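Local coordinates for coat protein (Leviviridae sp., PDB 6YFR) that builds the icosahedral shell of a single-stranded RNA bacteriophage particle and probably encloses the viral genome, at residues S18-T23 and V35-S40; Y56-T61 and D71-E76; S46-K51 and L79-L84. One frame throughout, in Å; residues are numbered along the deposited sequence.

Overall arrangement
All three contacts lie in one antiparallel sheet whose strands follow each other in chain order. Contact 1 comes first along the chain and pairs strand 16-22 with strand 34-41. Contacts 2 and 3 both join strand 47-59 to strand 70-82: contact 2 lies near the turn of that hairpin and contact 3 at its open end, with centres about 28 Å apart on opposite sides of the chain's centre. The centre of contact 1 is about 16 Å from that of contact 2 and 18 Å from that of contact 3, which it touches through E39 and S50. All three meet a second subunit, and strand 70-82 pairs with a strand of it, extending the sheet across the interface.

Contact 1 of 3, residues S18-T23 and V35-S40; sequences STWNVT and VVQTES
S18 and W20 are bound to Q37 and V35 by two pairs of backbone hydrogen bonds, with the non-hydrogen-bonded pair T19 and V36 between them. The bonds from W20 N to V35 O (2.8 Å) and from V35 N to W20 O (2.9 Å) are nearly straight, and the strands run at 169° to each other. CA-H...O contacts fill in between: the CA of V36 approaches S18 O, and the CA of T19 approaches V35 O, each at 3.3 Å.

Side-chain packing differs on the two faces. On one, T19 and V36 lie side by side and meet through methyl groups, T19 CG2 to V36 CG2 at 3.7 Å. On the other, W20 has CG anti to the carbonyl carbon (chi1 -61°), and its indole lies side by side with the Q37 side chain. Its six-membered ring brings CE3 to V35 O at the ring edge and CZ3 to Q37 CB at 3.8 Å, while S18 OG lies over one face toward the rim. The Q37 amide is almost coplanar with the indole, 9° apart, and OE1 comes to the ring edge at CH2.

The polar end of Q37 is gripped both within its strand and by the second subunit. Its NE2 donates in the amide plane to the anti lone pair of E39 OE2 (3.1 Å) and also bonds S111 OG of the second subunit, while its OE1 accepts from R108 NE of that subunit. F104 of the same partner packs edge-to-face on W20. Strands 16-22 and 34-41 thus form a beta hairpin whose W20, V35 and Q37 face is covered by the second subunit, as in the ssRNA phage coat protein dimer, where helices of one subunit pack on the sheet of the other.

Contact 2 of 3, residues Y56-T61 and D71-E76; sequences YYIPST and DTIRCE
Y56 with I73 and I58 with D71 form two antiparallel hydrogen-bonded pairs around the non-hydrogen-bonded pair Y57 and T72, on strands inclined at 149°. Y56 N to I73 O and I58 N to D71 O are close to straight, whereas D71 N reaches I58 O (2.9 Å) through a bond bent to 131° near the end of strand 47-59.

On one face Y57 and T72 lie side by side. T72 OG1 sits at the edge of the phenol ring, near its plane, 3.3 Å from Y57 CD1, and T72 CG2 comes to 4.0 Å from Y57 CE1. T72 CG2 also lies over one face of the R74 guanidinium, toward its rim.

The two strands form the long hairpin of the ssRNA phage coat protein, and 70-82 is its dimer-forming edge: C75 and E76 pair with a strand of the second subunit.

On the other face the isoleucines meet between Y56 and D71. I73 places CG1 anti to its carbonyl carbon (chi1 -54°), where it meets I58 CG2 at 4.1 Å, the two side chains crossing at a slant. I73 CB also rests on Y56 CB at 4.2 Å, while the end of the Y56 side chain leads away from strand 70-82 and touches L3 and P33, and it packs on R93 of the second subunit. Near the turn, D71 OD2 packs against S60 CB at 3.6 Å, and S60 OG is hydrogen-bonded to E69 N.

Contact 3 of 3, residues S46-K51 and L79-L84; sequences SNIMSK and LTLLQL
I48 and L81 form a hydrogen-bonded pair, joined by nearly straight backbone bonds in both directions, and I48 CB lies 4.3 Å from L81 CB. S50 and L79 make the next such pair, in which the bond from L79 N to S50 O is bent to 136°. Beside L81 the side chains of I48 and Q83 slant across each other, with I48 CG1 3.7 Å from Q83 CG.

On the same face L81 CD1 comes to 3.6 Å from S50 OG. That hydroxyl is hydrogen-bonded to E39 OE1 on the adjoining strand and to I112 O of the second subunit, two partners for a buried polar atom. L81 also packs on I112, so here the hairpin of strands 47-59 and 70-82 lies under a helix of the dimer partner, as is usual for this phage coat fold.

Across the sheet the packing is sparser. M49, bent at chi2 and chi3, brings SD to T80 CG2 at 3.5 Å, and T80 OG1 accepts from R74 N of the second subunit.

Past N47 and L82 the ladder is down to one backbone bond, Q83 N to S46 O (2.8 Å). The outer side is the exposed L84: its side chain reaches S46 through CD1, 4.0 Å from S46 CA, and packs on G30 of a third subunit, while Q83 packs on P29 there.

Contact 1 of 3, residues S18-T23 and V35-S40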
loop_
_atom_site.group_PDB
_atom_site.type_symbol
_atom_site.label_atom_id
_atom_site.label_comp_id
_atom_site.label_asym_id
_atom_site.label_seq_id
_atom_site.Cartn_x
_atom_site.Cartn_y
_atom_site.Cartn_z
ATOM N N SER A 18 -11.232 -65.674 30.220
ATOM C CA SER A 18 -10.628 -66.830 30.863
ATOM C C SER A 18 -9.723 -67.503 29.840
ATOM O O SER A 18 -10.069 -67.567 28.657
ATOM C CB SER A 18 -11.693 -67.805 31.374
ATOM O OG SER A 18 -11.125 -69.055 31.718
ATOM N N THR A 19 -8.557 -67.985 30.277
ATOM C CA THR A 19 -7.590 -68.556 29.345
ATOM C C THR A 19 -7.093 -69.911 29.826
ATOM O O THR A 19 -6.820 -70.106 31.014
ATOM C CB THR A 19 -6.384 -67.626 29.125
ATOM O OG1 THR A 19 -5.656 -67.478 30.348
ATOM C CG2 THR A 19 -6.832 -66.256 28.634
ATOM N N TRP A 20 -6.983 -70.839 28.879
ATOM C CA TRP A 20 -6.345 -72.133 29.056
ATOM C C TRP A 20 -5.082 -72.182 28.207
ATOM O O TRP A 20 -5.056 -71.656 27.087
ATOM C CB TRP A 20 -7.266 -73.277 28.630
ATOM C CG TRP A 20 -8.537 -73.391 29.397
ATOM C CD1 TRP A 20 -8.824 -74.301 30.370
ATOM C CD2 TRP A 20 -9.708 -72.581 29.246
ATOM N NE1 TRP A 20 -10.100 -74.106 30.841
ATOM C CE2 TRP A 20 -10.664 -73.056 30.167
ATOM C CE3 TRP A 20 -10.041 -71.498 28.428
ATOM C CZ2 TRP A 20 -11.927 -72.486 30.291
ATOM C CZ3 TRP A 20 -11.299 -70.934 28.554
ATOM C CH2 TRP A 20 -12.225 -71.429 29.477
ATOM N N ASN A 21 -4.045 -72.821 28.735
ATOM C CA ASN A 21 -2.817 -73.064 27.992
ATOM C C ASN A 21 -2.778 -74.509 27.518
ATOM O O ASN A 21 -3.196 -75.424 28.239
ATOM C CB ASN A 21 -1.578 -72.770 28.844
ATOM C CG ASN A 21 -1.333 -71.287 29.037
ATOM O OD1 ASN A 21 -1.983 -70.448 28.412
ATOM N ND2 ASN A 21 -0.381 -70.956 29.903
ATOM N N VAL A 22 -2.274 -74.703 26.301
ATOM C CA VAL A 22 -2.059 -76.037 25.754
ATOM C C VAL A 22 -0.806 -76.627 26.386
ATOM O O VAL A 22 0.277 -76.034 26.317
ATOM C CB VAL A 22 -1.930 -75.985 24.225
ATOM C CG1 VAL A 22 -1.487 -77.334 23.688
ATOM C CG2 VAL A 22 -3.236 -75.556 23.603
ATOM N N THR A 23 -0.945 -77.795 26.997
ATOM C CA THR A 23 0.164 -78.410 27.712
ATOM C C THR A 23 1.055 -79.194 26.755
ATOM O O THR A 23 0.614 -79.658 25.701
ATOM C CB THR A 23 -0.348 -79.336 28.815
ATOM O OG1 THR A 23 -1.216 -80.321 28.240
ATOM C CG2 THR A 23 -1.105 -78.543 29.896
ATOM N N VAL A 35 -6.242 -71.008 24.501
ATOM C CA VAL A 35 -7.679 -70.948 24.257
ATOM C C VAL A 35 -8.262 -69.898 25.194
ATOM O O VAL A 35 -8.046 -69.957 26.408
ATOM C CB VAL A 35 -8.360 -72.310 24.477
ATOM C CG1 VAL A 35 -9.820 -72.240 24.054
ATOM C CG2 VAL A 35 -7.631 -73.406 23.717
ATOM N N VAL A 36 -8.994 -68.942 24.637
ATOM C CA VAL A 36 -9.515 -67.809 25.390
ATOM C C VAL A 36 -11.028 -67.780 25.226
ATOM O O VAL A 36 -11.532 -67.749 24.098
ATOM C CB VAL A 36 -8.893 -66.485 24.921
ATOM C CG1 VAL A 36 -9.413 -65.327 25.757
ATOM C CG2 VAL A 36 -7.377 -66.561 24.984
ATOM N N GLN A 37 -11.748 -67.794 26.343
ATOM C CA GLN A 37 -13.186 -67.556 26.345
ATOM C C GLN A 37 -13.458 -66.143 26.840
ATOM O O GLN A 37 -12.923 -65.725 27.872
ATOM C CB GLN A 37 -13.933 -68.565 27.219
ATOM C CG GLN A 37 -15.432 -68.305 27.255
ATOM C CD GLN A 37 -16.175 -69.183 28.244
ATOM O OE1 GLN A 37 -15.594 -70.071 28.873
ATOM N NE2 GLN A 37 -17.474 -68.936 28.389
ATOM N N THR A 38 -14.295 -65.418 26.108
ATOM C CA THR A 38 -14.613 -64.026 26.393
ATOM C C THR A 38 -16.120 -63.879 26.537
ATOM O O THR A 38 -16.878 -64.441 25.743
ATOM C CB THR A 38 -14.096 -63.109 25.278
ATOM O OG1 THR A 38 -12.665 -63.090 25.304
ATOM C CG2 THR A 38 -14.627 -61.695 25.439
ATOM N N GLU A 39 -16.554 -63.142 27.556
ATOM C CA GLU A 39 -17.962 -62.788 27.720
ATOM C C GLU A 39 -18.041 -61.279 27.900
ATOM O O GLU A 39 -17.683 -60.758 28.962
ATOM C CB GLU A 39 -18.590 -63.524 28.904
ATOM C CG GLU A 39 -18.565 -65.039 28.777
ATOM C CD GLU A 39 -19.393 -65.554 27.612
ATOM O OE1 GLU A 39 -20.294 -64.827 27.143
ATOM O OE2 GLU A 39 -19.143 -66.694 27.167
ATOM N N SER A 40 -18.504 -60.573 26.869
ATOM C CA SER A 40 -18.443 -59.117 26.882
ATOM C C SER A 40 -19.799 -58.505 26.557
ATOM O O SER A 40 -20.584 -59.066 25.794
ATOM C CB SER A 40 -17.384 -58.605 25.896
ATOM O OG SER A 40 -17.518 -59.231 24.629
#

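Contact 2 of 3, residues Y56-T61 and D71-E76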
loop_
_atom_site.group_PDB
_atom_site.type_symbol
_atom_site.label_atom_id
_atom_site.label_comp_id
_atom_site.label_asym_id
_atom_site.label_seq_id
_atom_site.Cartn_x
_atom_site.Cartn_y
_atom_site.Cartn_z
ATOM N N TYR A 56 -2.986 -70.963 17.938
ATOM C CA TYR A 56 -1.906 -71.947 17.918
ATOM C C TYR A 56 -0.730 -71.342 17.160
ATOM O O TYR A 56 -0.812 -71.122 15.947
ATOM C CB TYR A 56 -2.355 -73.257 17.276
ATOM C CG TYR A 56 -1.393 -74.402 17.504
ATOM C CD1 TYR A 56 -1.573 -75.283 18.561
ATOM C CD2 TYR A 56 -0.305 -74.602 16.663
ATOM C CE1 TYR A 56 -0.696 -76.331 18.778
ATOM C CE2 TYR A 56 0.577 -75.648 16.871
ATOM C CZ TYR A 56 0.378 -76.508 17.931
ATOM O OH TYR A 56 1.253 -77.551 18.143
ATOM N N TYR A 57 0.358 -71.073 17.872
ATOM C CA TYR A 57 1.535 -70.453 17.279
ATOM C C TYR A 57 2.456 -71.547 16.754
ATOM O O TYR A 57 2.892 -72.418 17.517
ATOM C CB TYR A 57 2.245 -69.570 18.302
ATOM C CG TYR A 57 1.321 -68.572 18.961
ATOM C CD1 TYR A 57 0.891 -67.438 18.281
ATOM C CD2 TYR A 57 0.870 -68.768 20.261
ATOM C CE1 TYR A 57 0.040 -66.523 18.880
ATOM C CE2 TYR A 57 0.020 -67.857 20.870
ATOM C CZ TYR A 57 -0.391 -66.738 20.175
ATOM O OH TYR A 57 -1.235 -65.832 20.776
ATOM N N ILE A 58 2.747 -71.503 15.458
ATOM C CA ILE A 58 3.503 -72.560 14.793
ATOM C C ILE A 58 4.635 -71.926 13.991
ATOM O O ILE A 58 4.429 -70.898 13.327
ATOM C CB ILE A 58 2.575 -73.423 13.918
ATOM C CG1 ILE A 58 3.316 -74.620 13.323
ATOM C CG2 ILE A 58 1.917 -72.589 12.820
ATOM C CD1 ILE A 58 2.400 -75.594 12.607
ATOM N N PRO A 59 5.847 -72.476 14.046
ATOM C CA PRO A 59 6.954 -71.891 13.282
ATOM C C PRO A 59 6.771 -72.096 11.789
ATOM O O PRO A 59 6.212 -73.098 11.337
ATOM C CB PRO A 59 8.185 -72.642 13.802
ATOM C CG PRO A 59 7.644 -73.923 14.356
ATOM C CD PRO A 59 6.294 -73.581 14.913
ATOM N N SER A 60 7.259 -71.121 11.018
ATOM C CA SER A 60 7.083 -71.147 9.571
ATOM C C SER A 60 7.873 -72.266 8.905
ATOM O O SER A 60 7.573 -72.619 7.759
ATOM C CB SER A 60 7.492 -69.804 8.965
ATOM O OG SER A 60 8.872 -69.553 9.171
ATOM N N THR A 61 8.869 -72.823 9.586
ATOM C CA THR A 61 9.684 -73.900 9.048
ATOM C C THR A 61 9.674 -75.088 10.002
ATOM O O THR A 61 9.308 -74.970 11.175
ATOM C CB THR A 61 11.126 -73.438 8.805
ATOM O OG1 THR A 61 11.676 -72.925 10.025
ATOM C CG2 THR A 61 11.165 -72.352 7.740
ATOM N N ASP A 71 3.905 -68.155 12.479
ATOM C CA ASP A 71 2.546 -68.016 11.995
ATOM C C ASP A 71 1.571 -68.396 13.104
ATOM O O ASP A 71 1.924 -69.077 14.073
ATOM C CB ASP A 71 2.320 -68.892 10.762
ATOM C CG ASP A 71 3.362 -68.659 9.681
ATOM O OD1 ASP A 71 3.666 -67.483 9.385
ATOM O OD2 ASP A 71 3.878 -69.655 9.131
ATOM N N THR A 72 0.333 -67.942 12.959
ATOM C CA THR A 72 -0.713 -68.213 13.935
ATOM C C THR A 72 -1.883 -68.882 13.233
ATOM O O THR A 72 -2.455 -68.314 12.295
ATOM C CB THR A 72 -1.170 -66.929 14.629
ATOM O OG1 THR A 72 -0.053 -66.314 15.279
ATOM C CG2 THR A 72 -2.241 -67.239 15.657
ATOM N N ILE A 73 -2.222 -70.090 13.672
ATOM C CA ILE A 73 -3.474 -70.732 13.290
ATOM C C ILE A 73 -4.545 -70.216 14.245
ATOM O O ILE A 73 -4.493 -70.482 15.452
ATOM C CB ILE A 73 -3.365 -72.258 13.337
ATOM C CG1 ILE A 73 -2.171 -72.724 12.499
ATOM C CG2 ILE A 73 -4.641 -72.895 12.829
ATOM C CD1 ILE A 73 -1.939 -74.217 12.544
ATOM N N ARG A 74 -5.490 -69.445 13.716
ATOM C CA ARG A 74 -6.540 -68.819 14.507
ATOM C C ARG A 74 -7.877 -69.469 14.193
ATOM O O ARG A 74 -8.239 -69.631 13.019
ATOM C CB ARG A 74 -6.630 -67.315 14.235
ATOM C CG ARG A 74 -5.768 -66.462 15.137
ATOM C CD ARG A 74 -6.055 -64.984 14.931
ATOM N NE ARG A 74 -5.177 -64.145 15.741
ATOM C CZ ARG A 74 -3.986 -63.705 15.344
ATOM N NH1 ARG A 74 -3.528 -64.023 14.140
ATOM N NH2 ARG A 74 -3.255 -62.948 16.149
ATOM N N CYS A 75 -8.606 -69.828 15.247
ATOM C CA CYS A 75 -9.967 -70.336 15.120
ATOM C C CYS A 75 -10.862 -69.563 16.078
ATOM O O CYS A 75 -10.666 -69.620 17.295
ATOM C CB CYS A 75 -10.021 -71.836 15.411
ATOM S SG CYS A 75 -11.637 -72.582 15.144
ATOM N N GLU A 76 -11.844 -68.852 15.528
ATOM C CA GLU A 76 -12.702 -67.954 16.290
ATOM C C GLU A 76 -14.150 -68.424 16.245
ATOM O O GLU A 76 -14.616 -68.962 15.236
ATOM C CB GLU A 76 -12.629 -66.516 15.750
ATOM C CG GLU A 76 -11.250 -65.875 15.807
ATOM C CD GLU A 76 -10.897 -65.362 17.190
ATOM O OE1 GLU A 76 -11.730 -65.503 18.112
ATOM O OE2 GLU A 76 -9.786 -64.809 17.355
#

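Contact 3 of 3, residues S46-K51 and L79-L84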
loop_
_atom_site.group_PDB
_atom_site.type_symbol
_atom_site.label_atom_id
_atom_site.label_comp_id
_atom_site.label_asym_id
_atom_site.label_seq_id
_atom_site.Cartn_x
_atom_site.Cartn_y
_atom_site.Cartn_z
ATOM N N SER A 46 -27.247 -54.238 24.567
ATOM C CA SER A 46 -28.272 -55.046 23.922
ATOM C C SER A 46 -27.854 -56.502 23.782
ATOM O O SER A 46 -28.695 -57.396 23.922
ATOM C CB SER A 46 -28.616 -54.467 22.547
ATOM O OG SER A 46 -27.461 -54.329 21.738
ATOM N N ASN A 47 -26.572 -56.762 23.530
ATOM C CA ASN A 47 -26.076 -58.115 23.337
ATOM C C ASN A 47 -24.972 -58.418 24.336
ATOM O O ASN A 47 -24.221 -57.530 24.744
ATOM C CB ASN A 47 -25.520 -58.326 21.917
ATOM C CG ASN A 47 -26.593 -58.267 20.852
ATOM O OD1 ASN A 47 -27.778 -58.436 21.132
ATOM N ND2 ASN A 47 -26.178 -58.037 19.611
ATOM N N ILE A 48 -24.876 -59.688 24.720
ATOM C CA ILE A 48 -23.662 -60.234 25.315
ATOM C C ILE A 48 -23.021 -61.136 24.273
ATOM O O ILE A 48 -23.674 -62.033 23.730
ATOM C CB ILE A 48 -23.933 -61.001 26.617
ATOM C CG1 ILE A 48 -24.329 -60.029 27.727
ATOM C CG2 ILE A 48 -22.692 -61.766 27.045
ATOM C CD1 ILE A 48 -24.509 -60.692 29.074
ATOM N N MET A 49 -21.756 -60.879 23.975
ATOM C CA MET A 49 -20.995 -61.695 23.043
ATOM C C MET A 49 -20.264 -62.777 23.827
ATOM O O MET A 49 -19.493 -62.469 24.749
ATOM C CB MET A 49 -20.007 -60.839 22.252
ATOM C CG MET A 49 -20.665 -59.829 21.329
ATOM S SD MET A 49 -21.561 -60.626 19.985
ATOM C CE MET A 49 -20.234 -61.533 19.197
ATOM N N SER A 50 -20.535 -64.038 23.478
ATOM C CA SER A 50 -19.786 -65.183 23.977
ATOM C C SER A 50 -18.813 -65.614 22.889
ATOM O O SER A 50 -19.238 -65.968 21.785
ATOM C CB SER A 50 -20.717 -66.340 24.344
ATOM O OG SER A 50 -21.610 -65.986 25.384
ATOM N N LYS A 51 -17.518 -65.585 23.193
ATOM C CA LYS A 51 -16.490 -65.885 22.210
ATOM C C LYS A 51 -15.550 -66.968 22.721
ATOM O O LYS A 51 -15.237 -67.035 23.913
ATOM C CB LYS A 51 -15.674 -64.632 21.860
ATOM C CG LYS A 51 -16.466 -63.519 21.190
ATOM C CD LYS A 51 -15.571 -62.314 20.917
ATOM C CE LYS A 51 -16.350 -61.177 20.276
ATOM N NZ LYS A 51 -15.494 -59.985 20.026
ATOM N N LEU A 79 -21.050 -65.832 19.576
ATOM C CA LEU A 79 -22.492 -66.032 19.661
ATOM C C LEU A 79 -23.112 -64.840 20.373
ATOM O O LEU A 79 -22.586 -64.380 21.395
ATOM C CB LEU A 79 -22.834 -67.330 20.402
ATOM C CG LEU A 79 -24.311 -67.617 20.679
ATOM C CD1 LEU A 79 -25.092 -67.776 19.384
ATOM C CD2 LEU A 79 -24.453 -68.857 21.551
ATOM N N THR A 80 -24.225 -64.341 19.828
ATOM C CA THR A 80 -24.916 -63.187 20.399
ATOM C C THR A 80 -26.054 -63.646 21.307
ATOM O O THR A 80 -26.969 -64.349 20.861
ATOM C CB THR A 80 -25.468 -62.282 19.300
ATOM O OG1 THR A 80 -26.540 -62.953 18.629
ATOM C CG2 THR A 80 -24.381 -61.943 18.290
ATOM N N LEU A 81 -26.006 -63.228 22.573
ATOM C CA LEU A 81 -27.073 -63.463 23.538
ATOM C C LEU A 81 -27.845 -62.159 23.704
ATOM O O LEU A 81 -27.332 -61.200 24.294
ATOM C CB LEU A 81 -26.499 -63.929 24.874
ATOM C CG LEU A 81 -25.474 -65.061 24.830
ATOM C CD1 LEU A 81 -25.061 -65.461 26.239
ATOM C CD2 LEU A 81 -26.030 -66.248 24.070
ATOM N N LEU A 82 -29.063 -62.116 23.169
ATOM C CA LEU A 82 -29.890 -60.921 23.277
ATOM C C LEU A 82 -30.286 -60.692 24.729
ATOM O O LEU A 82 -30.738 -61.615 25.412
ATOM C CB LEU A 82 -31.135 -61.062 22.404
ATOM C CG LEU A 82 -30.892 -61.359 20.924
ATOM C CD1 LEU A 82 -32.203 -61.699 20.225
ATOM C CD2 LEU A 82 -30.217 -60.181 20.259
ATOM N N GLN A 83 -30.123 -59.454 25.200
ATOM C CA GLN A 83 -30.346 -59.124 26.600
ATOM C C GLN A 83 -31.592 -58.285 26.848
ATOM O O GLN A 83 -32.014 -58.166 28.004
ATOM C CB GLN A 83 -29.128 -58.378 27.170
ATOM C CG GLN A 83 -27.845 -59.179 27.136
ATOM C CD GLN A 83 -27.881 -60.365 28.073
ATOM O OE1 GLN A 83 -27.770 -61.513 27.643
ATOM N NE2 GLN A 83 -28.030 -60.092 29.365
ATOM N N LEU A 84 -32.193 -57.705 25.810
ATOM C CA LEU A 84 -33.301 -56.775 25.996
ATOM C C LEU A 84 -34.502 -57.155 25.142
ATOM O O LEU A 84 -35.328 -56.303 24.810
ATOM C CB LEU A 84 -32.860 -55.343 25.689
ATOM C CG LEU A 84 -31.662 -54.838 26.495
ATOM C CD1 LEU A 84 -31.291 -53.427 26.079
ATOM C CD2 LEU A 84 -31.962 -54.903 27.984
#